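SusD/RagB family nutrient-binding outer membrane lipoprotein (Bacteroides vulgatus, PDB 4F7A) probably binds mucin O-glycans at the outer membrane as a SusD-like, TPR-type helical lipoprotein. Local coordinates at residues Val214-Thr217 with Leu218-Glu222; Thr405-Asn409 with Phe410-Val414; Val414-Glu417 with Glu418-Glu421; Thr461-Thr464 with Asp465-Ile468. One frame throughout, in Å; residues are numbered along the deposited sequence.

Interaction 1: Val214-Thr217 with Leu218-Glu222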
loop_
_atom_site.group_PDB
_atom_site.type_symbol
_atom_site.label_atom_id
_atom_site.label_comp_id
_atom_site.label_asym_id
_atom_site.label_seq_id
_atom_site.Cartn_x
_atom_site.Cartn_y
_atom_site.Cartn_z
ATOM N N VAL A 214 -1.546 6.361 -17.569
ATOM C CA VAL A 214 -0.578 7.326 -18.134
ATOM C C VAL A 214 0.234 6.803 -19.304
ATOM O O VAL A 214 0.587 7.575 -20.212
ATOM C CB VAL A 214 0.376 7.910 -17.028
ATOM C CG1 VAL A 214 1.346 6.860 -16.501
ATOM C CG2 VAL A 214 1.141 9.119 -17.552
ATOM N N ASP A 215 0.551 5.511 -19.303
ATOM C CA ASP A 215 1.458 4.943 -20.305
ATOM C C ASP A 215 1.069 3.508 -20.642
ATOM O O ASP A 215 1.645 2.533 -20.116
ATOM C CB ASP A 215 2.902 5.029 -19.808
ATOM C CG ASP A 215 3.936 4.814 -20.916
ATOM O OD1 ASP A 215 3.623 4.185 -21.933
ATOM O OD2 ASP A 215 5.099 5.251 -20.750
ATOM N N LYS A 216 0.076 3.375 -21.520
ATOM C CA LYS A 216 -0.453 2.061 -21.849
ATOM C C LYS A 216 0.590 1.163 -22.490
ATOM O O LYS A 216 0.577 -0.058 -22.278
ATOM C CB LYS A 216 -1.672 2.164 -22.773
ATOM C CG LYS A 216 -2.324 0.814 -23.072
ATOM C CD LYS A 216 -3.606 0.985 -23.909
ATOM C CE LYS A 216 -4.171 -0.372 -24.360
ATOM N NZ LYS A 216 -5.436 -0.188 -25.136
ATOM N N THR A 217 1.479 1.750 -23.284
ATOM C CA THR A 217 2.529 0.985 -23.946
ATOM C C THR A 217 3.462 0.321 -22.941
ATOM O O THR A 217 3.751 -0.847 -23.078
ATOM C CB THR A 217 3.349 1.874 -24.902
ATOM O OG1 THR A 217 2.472 2.364 -25.911
ATOM C CG2 THR A 217 4.487 1.092 -25.546
ATOM N N LEU A 218 3.899 1.063 -21.926
ATOM C CA LEU A 218 4.736 0.522 -20.834
ATOM C C LEU A 218 3.981 -0.504 -20.008
ATOM O O LEU A 218 4.511 -1.579 -19.710
ATOM C CB LEU A 218 5.183 1.643 -19.895
ATOM C CG LEU A 218 6.222 1.351 -18.790
ATOM C CD1 LEU A 218 7.499 0.669 -19.358
ATOM C CD2 LEU A 218 6.577 2.674 -18.084
ATOM N N ALA A 219 2.753 -0.168 -19.618
ATOM C CA ALA A 219 1.917 -1.111 -18.865
ATOM C C ALA A 219 1.793 -2.433 -19.609
ATOM O O ALA A 219 1.850 -3.500 -19.001
ATOM C CB ALA A 219 0.507 -0.505 -18.605
ATOM N N THR A 220 1.603 -2.357 -20.926
ATOM C CA THR A 220 1.388 -3.550 -21.749
ATOM C C THR A 220 2.645 -4.408 -21.753
ATOM O O THR A 220 2.567 -5.623 -21.521
ATOM C CB THR A 220 0.955 -3.180 -23.185
ATOM O OG1 THR A 220 -0.227 -2.357 -23.132
ATOM C CG2 THR A 220 0.695 -4.445 -24.075
ATOM N N SER A 221 3.798 -3.778 -22.001
ATOM C CA SER A 221 5.056 -4.523 -22.082
ATOM C C SER A 221 5.428 -5.127 -20.729
ATOM O O SER A 221 5.887 -6.283 -20.670
ATOM C CB SER A 221 6.206 -3.662 -22.633
ATOM O OG SER A 221 6.345 -2.456 -21.915
ATOM N N GLU A 222 5.225 -4.383 -19.654
ATOM C CA GLU A 222 5.591 -4.887 -18.311
ATOM C C GLU A 222 4.596 -5.934 -17.803
ATOM O O GLU A 222 5.016 -6.939 -17.217
ATOM C CB GLU A 222 5.772 -3.751 -17.304
ATOM C CG GLU A 222 6.916 -2.789 -17.682
ATOM C CD GLU A 222 8.295 -3.474 -17.649
ATOM O OE1 GLU A 222 8.449 -4.466 -16.928
ATOM O OE2 GLU A 222 9.229 -3.025 -18.357
#
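A chi1 of -165° swings the carboxylate of Asp215 clear of its own backbone N and over the first turn of the helix, beside Leu218. There Asp215 OD1 accepts from Leu218 N at 3.1 Å. The N-H points almost straight at the oxygen but comes from above the carboxylate plane. In Thr220, a chi1 of -56° places OG1 beside the residue's own backbone N, and both groups reach the carbonyl of Lys216. Lys216 O accepts from Thr220 OG1 at 2.6 Å. It also accepts from Thr220 N at 2.9 Å, and the two donors arrive from opposite faces of the carbonyl plane. One oxygen is therefore held twice, which fixes the threonine rotation.

Asp215 is the N-cap of helix 216-228. Its side chain satisfies an amide that has no earlier helical carbonyl to bind, and its negative charge would probably be favourable at the positive end of the helix dipole. The backbone takes over at once: Ala219 N donates to Asp215 O at 3.0 Å with an N-H...O angle of 175°. The carboxylate also leans obliquely across the leucine, with Asp215 CG 3.6 Å from Leu218 CB. Beyond the cap, Leu218 rests on Phe159 of helix 151-174. The extended chain of Lys216 carries NZ outward to a salt bridge with the terminal carboxylate of Phe511.

Interaction 2: Thr405-Asn409 with Phe410-Val414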
loop_
_atom_site.group_PDB
_atom_site.type_symbol
_atom_site.label_atom_id
_atom_site.label_comp_id
_atom_site.label_asym_id
_atom_site.label_seq_id
_atom_site.Cartn_x
_atom_site.Cartn_y
_atom_site.Cartn_z
ATOM N N THR A 405 -22.289 2.486 -5.057
ATOM C CA THR A 405 -23.531 1.804 -5.336
ATOM C C THR A 405 -23.342 0.428 -6.018
ATOM O O THR A 405 -24.302 -0.322 -6.172
ATOM C CB THR A 405 -24.446 2.678 -6.206
ATOM O OG1 THR A 405 -23.769 2.975 -7.440
ATOM C CG2 THR A 405 -24.804 3.983 -5.442
ATOM N N THR A 406 -22.116 0.072 -6.376
ATOM C CA THR A 406 -21.898 -1.184 -7.088
ATOM C C THR A 406 -21.939 -2.364 -6.121
ATOM O O THR A 406 -21.526 -2.241 -4.986
ATOM C CB THR A 406 -20.598 -1.140 -7.933
ATOM O OG1 THR A 406 -20.648 -2.185 -8.897
ATOM C CG2 THR A 406 -19.341 -1.253 -7.065
ATOM N N THR A 407 -22.431 -3.504 -6.593
ATOM C CA THR A 407 -22.578 -4.733 -5.784
ATOM C C THR A 407 -21.327 -5.607 -5.915
ATOM O O THR A 407 -20.452 -5.328 -6.762
ATOM C CB THR A 407 -23.765 -5.552 -6.284
ATOM O OG1 THR A 407 -23.495 -5.993 -7.619
ATOM C CG2 THR A 407 -25.087 -4.721 -6.283
ATOM N N PRO A 408 -21.247 -6.692 -5.133
ATOM C CA PRO A 408 -20.132 -7.601 -5.372
ATOM C C PRO A 408 -20.261 -8.465 -6.618
ATOM O O PRO A 408 -19.297 -9.091 -7.015
ATOM C CB PRO A 408 -20.152 -8.484 -4.124
ATOM C CG PRO A 408 -20.879 -7.629 -3.071
ATOM C CD PRO A 408 -21.976 -7.078 -3.907
ATOM N N ASN A 409 -21.450 -8.522 -7.202
ATOM C CA ASN A 409 -21.680 -9.391 -8.357
ATOM C C ASN A 409 -21.117 -8.774 -9.646
ATOM O O ASN A 409 -21.536 -7.692 -10.102
ATOM C CB ASN A 409 -23.158 -9.680 -8.487
ATOM C CG ASN A 409 -23.455 -10.749 -9.502
ATOM O OD1 ASN A 409 -22.590 -11.127 -10.307
ATOM N ND2 ASN A 409 -24.683 -11.257 -9.471
ATOM N N PHE A 410 -20.141 -9.444 -10.216
ATOM C CA PHE A 410 -19.416 -8.888 -11.372
ATOM C C PHE A 410 -20.344 -8.675 -12.567
ATOM O O PHE A 410 -20.161 -7.712 -13.342
ATOM C CB PHE A 410 -18.236 -9.792 -11.749
ATOM C CG PHE A 410 -17.212 -9.117 -12.647
ATOM C CD1 PHE A 410 -16.376 -8.133 -12.137
ATOM C CD2 PHE A 410 -17.101 -9.446 -13.987
ATOM C CE1 PHE A 410 -15.431 -7.493 -12.953
ATOM C CE2 PHE A 410 -16.134 -8.824 -14.798
ATOM C CZ PHE A 410 -15.306 -7.847 -14.255
ATOM N N ASP A 411 -21.329 -9.571 -12.712
ATOM C CA ASP A 411 -22.298 -9.500 -13.809
ATOM C C ASP A 411 -23.238 -8.293 -13.740
ATOM O O ASP A 411 -23.834 -7.947 -14.746
ATOM C CB ASP A 411 -23.169 -10.772 -13.896
ATOM C CG ASP A 411 -22.386 -12.009 -14.270
ATOM O OD1 ASP A 411 -21.205 -11.914 -14.674
ATOM O OD2 ASP A 411 -22.976 -13.098 -14.145
ATOM N N ASP A 412 -23.391 -7.706 -12.548
ATOM C CA ASP A 412 -24.185 -6.506 -12.349
ATOM C C ASP A 412 -23.389 -5.255 -12.658
ATOM O O ASP A 412 -23.469 -4.304 -11.864
ATOM C CB ASP A 412 -24.525 -6.302 -10.875
ATOM C CG ASP A 412 -25.380 -7.362 -10.295
ATOM O OD1 ASP A 412 -25.888 -8.224 -11.028
ATOM O OD2 ASP A 412 -25.542 -7.300 -9.058
ATOM N N ALA A 413 -22.506 -5.290 -13.653
ATOM C CA ALA A 413 -21.867 -4.045 -14.141
ATOM C C ALA A 413 -22.583 -3.579 -15.403
ATOM O O ALA A 413 -22.842 -4.406 -16.286
ATOM C CB ALA A 413 -20.433 -4.293 -14.421
ATOM N N VAL A 414 -22.923 -2.287 -15.461
ATOM C CA VAL A 414 -23.538 -1.687 -16.649
ATOM C C VAL A 414 -22.507 -1.296 -17.721
ATOM O O VAL A 414 -22.859 -1.102 -18.876
ATOM C CB VAL A 414 -24.427 -0.467 -16.300
ATOM C CG1 VAL A 414 -25.518 -0.872 -15.296
ATOM C CG2 VAL A 414 -23.633 0.691 -15.757
HETATM O O HOH W 1 -23.610 -3.135 -9.343
HETATM O O HOH W 2 -24.692 -13.594 -11.930
#
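Thr407 and Asp412 meet at about a right angle within the loop. Thr407 OG1 donates to Asp412 OD2 at 2.8 Å, approaching on the anti side of the carboxylate and 22° out of its plane. A chi1 of 64° holds OG1 between the threonine's own N and carbonyl carbon. From there the same oxygen accepts from Asn409 N at 3.3 Å, which makes an ST turn. Asp412 OD2 also lies 3.4 Å from Asn409 CB. Asn409 and Asp412 are each modelled in two conformers, and these contacts belong to one of them. Water 1 bridges Thr407 N and Asp412 O inside the loop.

The chain folds here as a type I beta turn from Asn409 to Asp412, in the loop that leads into helix 416-431. Asp412 N donates to Asn409 O at 3.1 Å. Asn409 OD1 adds an Asx turn by accepting from Asp411 N, which stands well above the amide plane. A valine in place of Thr407 would probably leave Asp412 OD2 and Asn409 N without their shared partner and set the carboxylate free to turn.

The solvent side, at Asp411, is looser. Water 2 donates to Asp411 OD2 at 2.8 Å and is only weakly held by Asn409 ND2. The packed side lies against helices: Phe410 meets the ring of Tyr360, while Lys422 NZ binds Thr407 O and Asn409 O.

Interaction 3: Val414-Glu417 with Glu418-Glu421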
loop_
_atom_site.group_PDB
_atom_site.type_symbol
_atom_site.label_atom_id
_atom_site.label_comp_id
_atom_site.label_asym_id
_atom_site.label_seq_id
_atom_site.Cartn_x
_atom_site.Cartn_y
_atom_site.Cartn_z
ATOM N N VAL A 414 -22.923 -2.287 -15.461
ATOM C CA VAL A 414 -23.538 -1.687 -16.649
ATOM C C VAL A 414 -22.507 -1.296 -17.721
ATOM O O VAL A 414 -22.859 -1.102 -18.876
ATOM C CB VAL A 414 -24.427 -0.467 -16.300
ATOM C CG1 VAL A 414 -25.518 -0.872 -15.296
ATOM C CG2 VAL A 414 -23.633 0.691 -15.757
ATOM N N ASN A 415 -21.240 -1.181 -17.350
ATOM C CA ASN A 415 -20.202 -0.846 -18.313
ATOM C C ASN A 415 -18.857 -1.241 -17.753
ATOM O O ASN A 415 -18.779 -1.665 -16.618
ATOM C CB ASN A 415 -20.249 0.646 -18.682
ATOM C CG ASN A 415 -20.190 1.563 -17.463
ATOM O OD1 ASN A 415 -19.459 1.312 -16.507
ATOM N ND2 ASN A 415 -20.949 2.654 -17.512
ATOM N N GLN A 416 -17.789 -1.102 -18.507
ATOM C CA GLN A 416 -16.530 -1.646 -18.048
ATOM C C GLN A 416 -15.831 -0.738 -17.036
ATOM O O GLN A 416 -14.981 -1.197 -16.255
ATOM C CB GLN A 416 -15.659 -1.994 -19.238
ATOM C CG GLN A 416 -16.362 -2.959 -20.197
ATOM C CD GLN A 416 -15.410 -3.672 -21.095
ATOM O OE1 GLN A 416 -14.697 -3.041 -21.869
ATOM N NE2 GLN A 416 -15.396 -4.985 -21.012
ATOM N N GLU A 417 -16.188 0.540 -17.008
ATOM C CA GLU A 417 -15.781 1.368 -15.899
ATOM C C GLU A 417 -16.335 0.824 -14.540
ATOM O O GLU A 417 -15.626 0.822 -13.542
ATOM C CB GLU A 417 -16.225 2.794 -16.184
ATOM C CG GLU A 417 -15.731 3.836 -15.287
ATOM C CD GLU A 417 -14.231 4.077 -15.360
ATOM O OE1 GLU A 417 -13.673 4.313 -16.437
ATOM O OE2 GLU A 417 -13.621 4.087 -14.302
ATOM N N GLU A 418 -17.585 0.381 -14.515
ATOM C CA GLU A 418 -18.151 -0.213 -13.285
ATOM C C GLU A 418 -17.452 -1.542 -12.995
ATOM O O GLU A 418 -17.234 -1.889 -11.850
ATOM C CB GLU A 418 -19.660 -0.447 -13.378
ATOM C CG GLU A 418 -20.209 -0.814 -12.015
ATOM C CD GLU A 418 -21.696 -0.975 -11.929
ATOM O OE1 GLU A 418 -22.439 -0.689 -12.897
ATOM O OE2 GLU A 418 -22.135 -1.383 -10.830
ATOM N N GLN A 419 -17.085 -2.282 -14.035
ATOM C CA GLN A 419 -16.321 -3.506 -13.807
ATOM C C GLN A 419 -14.985 -3.207 -13.153
ATOM O O GLN A 419 -14.571 -3.905 -12.219
ATOM C CB GLN A 419 -16.081 -4.276 -15.103
ATOM C CG GLN A 419 -17.309 -4.839 -15.764
ATOM C CD GLN A 419 -16.920 -5.424 -17.120
ATOM O OE1 GLN A 419 -16.350 -4.743 -17.971
ATOM N NE2 GLN A 419 -17.145 -6.661 -17.282
ATOM N N LEU A 420 -14.294 -2.185 -13.640
ATOM C CA LEU A 420 -13.058 -1.770 -13.016
ATOM C C LEU A 420 -13.324 -1.350 -11.559
ATOM O O LEU A 420 -12.578 -1.702 -10.671
ATOM C CB LEU A 420 -12.392 -0.636 -13.773
ATOM C CG LEU A 420 -11.074 -0.134 -13.205
ATOM C CD1 LEU A 420 -10.025 -1.250 -13.115
ATOM C CD2 LEU A 420 -10.525 1.080 -14.064
ATOM N N GLU A 421 -14.403 -0.620 -11.327
ATOM C CA GLU A 421 -14.753 -0.215 -9.970
ATOM C C GLU A 421 -14.902 -1.409 -9.038
ATOM O O GLU A 421 -14.389 -1.380 -7.924
ATOM C CB GLU A 421 -16.016 0.633 -9.953
ATOM C CG GLU A 421 -16.398 1.093 -8.554
ATOM C CD GLU A 421 -17.671 1.980 -8.521
ATOM O OE1 GLU A 421 -18.331 2.169 -9.587
ATOM O OE2 GLU A 421 -18.015 2.451 -7.409
#
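Glu418 reaches back along the chain and lays its carboxylate against Val414, with OE1 3.4 Å from Val414 CG2. The same OE1 accepts from Val414 N at 3.1 Å. That bond is almost straight, at 174°, although the donor stands above the carboxylate plane. This is the N-terminal end of helix 416-431, in the TPR-like helical fold, and Asn415 is its N-cap. A chi1 of 54° tucks the Asn415 amide between its own backbone N and carbonyl carbon. From that position OD1 turns back to accept from Glu418 N at 2.9 Å, nearly along the C=O axis.

Glu418 thus serves the helix start in two ways. Its amide is capped by Asn415, and its side chain holds the residue just before the cap. The extended glutamate chain also brings OE2 to a hydrogen bond with Thr406 OG1 in the preceding loop. An alanine in place of Glu418 is likely to leave Val414 N and Thr406 OG1 without their common carboxylate and let the loop shift against the helix.

Gln416 and Gln419 run side by side, pointing the same way. A bond between their amides is weak and doubtful, since Gln416 is modelled in two conformers. Glu417 OE2 is held by Tyr447 OH and Asn509 ND2. Leu420 touches Glu343 and Leu346 of helix 334-346. Regular helical bonds follow the cap: Gln419 N donates to Asn415 O, Leu420 N to Gln416 O, and Glu421 N to Glu417 O at 2.9 Å.

Interaction 4: Thr461-Thr464 with Asp465-Ile468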
loop_
_atom_site.group_PDB
_atom_site.type_symbol
_atom_site.label_atom_id
_atom_site.label_comp_id
_atom_site.label_asym_id
_atom_site.label_seq_id
_atom_site.Cartn_x
_atom_site.Cartn_y
_atom_site.Cartn_z
ATOM N N THR A 461 -5.523 24.351 -1.027
ATOM C CA THR A 461 -4.449 23.569 -1.680
ATOM C C THR A 461 -4.897 22.166 -2.100
ATOM O O THR A 461 -4.332 21.589 -3.025
ATOM C CB THR A 461 -3.188 23.475 -0.807
ATOM O OG1 THR A 461 -3.505 22.802 0.418
ATOM C CG2 THR A 461 -2.607 24.895 -0.508
ATOM N N ILE A 462 -5.937 21.651 -1.443
ATOM C CA ILE A 462 -6.551 20.369 -1.786
ATOM C C ILE A 462 -8.059 20.553 -2.030
ATOM O O ILE A 462 -8.748 21.212 -1.239
ATOM C CB ILE A 462 -6.364 19.349 -0.662
ATOM C CG1 ILE A 462 -4.875 19.245 -0.289
ATOM C CG2 ILE A 462 -6.921 17.975 -1.099
ATOM C CD1 ILE A 462 -4.548 18.306 0.860
ATOM N N ASP A 463 -8.550 19.964 -3.113
ATOM C CA ASP A 463 -9.961 20.033 -3.499
ATOM C C ASP A 463 -10.730 18.900 -2.813
ATOM O O ASP A 463 -10.312 17.735 -2.842
ATOM C CB ASP A 463 -10.104 19.922 -5.022
ATOM C CG ASP A 463 -11.547 20.059 -5.492
ATOM O OD1 ASP A 463 -12.067 21.213 -5.470
ATOM O OD2 ASP A 463 -12.152 19.031 -5.888
ATOM N N THR A 464 -11.855 19.233 -2.201
ATOM C CA THR A 464 -12.656 18.237 -1.491
ATOM C C THR A 464 -13.056 17.062 -2.392
ATOM O O THR A 464 -12.836 15.920 -2.034
ATOM C CB THR A 464 -13.900 18.897 -0.878
ATOM O OG1 THR A 464 -13.469 19.800 0.150
ATOM C CG2 THR A 464 -14.867 17.843 -0.297
ATOM N N ASP A 465 -13.607 17.351 -3.572
ATOM C CA ASP A 465 -14.072 16.300 -4.477
ATOM C C ASP A 465 -12.950 15.527 -5.209
ATOM O O ASP A 465 -13.019 14.297 -5.340
ATOM C CB ASP A 465 -15.103 16.859 -5.469
ATOM C CG ASP A 465 -16.492 17.034 -4.827
ATOM O OD1 ASP A 465 -16.847 16.222 -3.953
ATOM O OD2 ASP A 465 -17.208 17.993 -5.178
ATOM N N ILE A 466 -11.909 16.221 -5.672
ATOM C CA ILE A 466 -10.790 15.502 -6.284
ATOM C C ILE A 466 -10.108 14.633 -5.205
ATOM O O ILE A 466 -9.685 13.509 -5.472
ATOM C CB ILE A 466 -9.807 16.449 -6.962
ATOM C CG1 ILE A 466 -10.481 17.095 -8.194
ATOM C CG2 ILE A 466 -8.532 15.733 -7.387
ATOM C CD1 ILE A 466 -9.779 18.370 -8.670
HETATM N N MSE A 467 -10.036 15.181 -4.000
HETATM C CA MSE A 467 -9.413 14.580 -2.830
HETATM C C MSE A 467 -7.884 14.704 -2.891
HETATM O O MSE A 467 -7.303 15.068 -3.947
HETATM C CB MSE A 467 -9.852 13.122 -2.613
HETATM C CG MSE A 467 -11.351 12.892 -2.751
HETATM SE SE MSE A 467 -11.881 11.080 -2.303
HETATM C CE MSE A 467 -11.581 11.229 -0.385
ATOM N N ILE A 468 -7.258 14.417 -1.753
ATOM C CA ILE A 468 -5.810 14.527 -1.625
ATOM C C ILE A 468 -5.111 13.624 -2.663
ATOM O O ILE A 468 -5.536 12.474 -2.915
ATOM C CB ILE A 468 -5.360 14.245 -0.155
ATOM C CG1 ILE A 468 -3.861 14.469 -0.003
ATOM C CG2 ILE A 468 -5.752 12.815 0.329
ATOM C CD1 ILE A 468 -3.382 14.420 1.491
HETATM O O HOH W 3 -7.095 17.887 -4.600
HETATM O O HOH W 4 -14.490 20.323 -4.217
#
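Asp463 OD2 accepts from Ile466 N at 2.8 Å, through the anti lone pair that faces away from OD1. The N-H...O angle is 164°. The carboxylate reaches this amide because chi1, at -177°, carries CG away from the aspartate's own N and over the turn. Asp463 is held by its backbone as well: Met467 N, of a selenomethionine, donates to Asp463 O at 2.8 Å. One bond from the side chain and one from the carbonyl of the same residue form an Asx motif. It resembles a helix N-cap, but no regular helix follows. Met467 instead takes a positive phi of 78° and turns the chain away.

Two waters complete the polar side. Water 3 accepts from Asp463 N and donates to Met467 O, bridging the ends of the turn. Water 4 accepts from Asp465 N and donates weakly to Asp463 OD1. Ile466 packs against one oxygen of the carboxylate, its CG1 3.4 Å from Asp463 OD2.

The other side is apolar. Ile462 and Ile468 meet obliquely, with CD1 of Ile462 4.0 Å from CG1 of Ile468. Ile462 CG2 also packs 3.6 Å from Ile468 N. Tyr75 touches Ile462 and Met467, while Ile468 rests on Trp439 of helix 435-445.

Asp463 OD2 and Asp465 OD2 are 5.2 Å apart, and a sodium ion lies about 4 Å from the Asp465 side chain. The cation would probably offset part of the negative charge of the two carboxylates, on the polar side of a turn whose other side, Ile462 with Ile468, is apolar.

How the interactions relate
Interactions 2 and 3 form one continuous unit. They share Val414, and a side-chain bond from the loop to helix 416-431 joins them. Ala413 and Phe410 also pack on Gln419. Interactions 1 and 3 are both helix starts with side-chain N-caps, a charged aspartate in one and a neutral asparagine in the other. They lie on separate helices, and their nearest atoms are about 10 Å apart. Interaction 1 is a surface contact, whereas the other three are partly buried. Interactions 2 and 4 are loop turns built on side-chain-to-backbone bonds and bridging waters. Interaction 4 differs in its apolar isoleucine pair and its nearby sodium ion.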